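Local coordinates for type II secretion system protein L (Pseudomonas aeruginosa, PDB 6GHU), which helps assemble the type II secretion system in the inner membrane, linking the cytoplasmic energy-providing protein to the rest of the machinery that secretes proteases and toxins, at the interface of chains A and B. Coordinates in Å, arbitrary orientation; residue numbers count along the deposited sequence, not the author numbering. Chains: chain A/B, Type II secretion system protein L.

The interface of chains A and B. Residues chain A 6, 24-26; chain B 6, 24-26.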
loop_
_atom_site.group_PDB
_atom_site.type_symbol
_atom_site.label_atom_id
_atom_site.label_comp_id
_atom_site.label_asym_id
_atom_site.label_seq_id
_atom_site.Cartn_x
_atom_site.Cartn_y
_atom_site.Cartn_z
ATOM N N LEU A 6 -0.306 0.884 -6.528
ATOM C CA LEU A 6 0.252 0.203 -5.365
ATOM C C LEU A 6 0.589 -1.243 -5.693
ATOM O O LEU A 6 1.671 -1.735 -5.351
ATOM C CB LEU A 6 -0.735 0.265 -4.201
ATOM C CG LEU A 6 -0.335 1.162 -3.033
ATOM C CD1 LEU A 6 -1.477 1.243 -2.027
ATOM C CD2 LEU A 6 0.940 0.648 -2.366
ATOM N N LEU A 24 4.759 2.997 4.819
ATOM C CA LEU A 24 4.121 3.365 3.567
ATOM C C LEU A 24 2.809 4.048 3.905
ATOM O O LEU A 24 2.058 3.557 4.753
ATOM C CB LEU A 24 3.881 2.136 2.688
ATOM C CG LEU A 24 3.372 2.371 1.266
ATOM C CD1 LEU A 24 3.794 1.216 0.369
ATOM C CD2 LEU A 24 1.864 2.521 1.226
ATOM N N ASP A 25 2.535 5.172 3.257
ATOM C CA ASP A 25 1.277 5.852 3.492
ATOM C C ASP A 25 0.749 6.414 2.185
ATOM O O ASP A 25 1.510 6.771 1.284
ATOM C CB ASP A 25 1.405 6.954 4.556
ATOM C CG ASP A 25 2.193 8.148 4.076
ATOM O OD1 ASP A 25 1.585 9.026 3.429
ATOM O OD2 ASP A 25 3.409 8.218 4.368
ATOM N N PHE A 26 -0.561 6.302 2.018
ATOM C CA PHE A 26 -1.255 6.961 0.931
ATOM C C PHE A 26 -2.395 7.779 1.508
ATOM O O PHE A 26 -2.977 7.437 2.541
ATOM C CB PHE A 26 -1.824 5.993 -0.114
ATOM C CG PHE A 26 -2.951 6.590 -0.913
ATOM C CD1 PHE A 26 -2.702 7.585 -1.846
ATOM C CD2 PHE A 26 -4.260 6.192 -0.698
ATOM C CE1 PHE A 26 -3.736 8.164 -2.562
ATOM C CE2 PHE A 26 -5.301 6.764 -1.417
ATOM C CZ PHE A 26 -5.038 7.750 -2.350
ATOM N N LEU B 6 0.163 -6.374 0.100
ATOM C CA LEU B 6 -0.277 -5.158 -0.572
ATOM C C LEU B 6 -0.861 -5.466 -1.941
ATOM O O LEU B 6 -2.008 -5.118 -2.244
ATOM C CB LEU B 6 0.896 -4.197 -0.729
ATOM C CG LEU B 6 1.178 -3.149 0.334
ATOM C CD1 LEU B 6 2.241 -2.230 -0.254
ATOM C CD2 LEU B 6 -0.077 -2.379 0.747
ATOM N N LEU B 24 -4.409 4.881 3.438
ATOM C CA LEU B 24 -3.832 3.573 3.702
ATOM C C LEU B 24 -2.457 3.787 4.305
ATOM O O LEU B 24 -1.744 4.716 3.914
ATOM C CB LEU B 24 -3.752 2.729 2.424
ATOM C CG LEU B 24 -2.934 1.431 2.469
ATOM C CD1 LEU B 24 -3.486 0.426 1.474
ATOM C CD2 LEU B 24 -1.456 1.673 2.167
ATOM N N ASP B 25 -2.089 2.932 5.254
ATOM C CA ASP B 25 -0.781 3.067 5.869
ATOM C C ASP B 25 -0.356 1.749 6.492
ATOM O O ASP B 25 -1.185 0.973 6.973
ATOM C CB ASP B 25 -0.773 4.177 6.928
ATOM C CG ASP B 25 -1.522 3.791 8.197
ATOM O OD1 ASP B 25 -0.912 3.146 9.076
ATOM O OD2 ASP B 25 -2.714 4.149 8.328
ATOM N N PHE B 26 0.956 1.520 6.465
ATOM C CA PHE B 26 1.597 0.404 7.139
ATOM C C PHE B 26 2.863 0.908 7.817
ATOM O O PHE B 26 3.479 1.878 7.366
ATOM C CB PHE B 26 1.932 -0.728 6.153
ATOM C CG PHE B 26 3.156 -1.519 6.526
ATOM C CD1 PHE B 26 3.062 -2.606 7.380
ATOM C CD2 PHE B 26 4.401 -1.174 6.021
ATOM C CE1 PHE B 26 4.184 -3.332 7.724
ATOM C CE2 PHE B 26 5.529 -1.894 6.367
ATOM C CZ PHE B 26 5.421 -2.975 7.218
#
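A:Leu24 and B:Leu24 meet near the two-fold axis of the dimer, where strand 20-27 of each chain pairs antiparallel with its copy. The pairing joins the sheets of the two ferredoxin-fold domains edge to edge and is centred on A:Asp25 opposite B:Asp25. The two Leu24 side chains lie on one face of the paired strands and cross obliquely. Each sends its CD2 methyl toward the axis, and A:Leu24 CD2 lies 3.6 Å from B:Leu24 CD2. In A:Leu24, CG is anti to the backbone N (chi1 -173°), and the B copy is turned in much the same way. The CD1 methyls point to the N-terminal helix of the opposite chain (3-14 in A, 4-14 in B). A:Leu24 CD1 touches B:Leu6 CD1 at 3.8 Å, with the two side chains tip to tip. The twin contact, A:Leu6 CD1 to B:Leu24 CD1, is slightly wider at 4.1 Å. The two Leu6 side chains also meet, through A:Leu6 CD2 and B:Leu6 CD1. The four leucines thus form a small apolar cluster that joins the helices to the strands across the dimer. Both Asp25 side chains project from the opposite face of the strands, away from the leucines. The cross-chain hydrogen bonds here are made by the backbones of Leu24 and Phe26. A:Phe26 N donates to B:Leu24 O at 2.7 Å, and the bond is nearly straight, 170° at the hydrogen. B:Phe26 N gives the matching bond to A:Leu24 O at 2.9 Å. The outer pair is longer: A:Leu24 N donates to B:Phe26 O, and B:Leu24 N to A:Phe26 O, each at 3.1 Å.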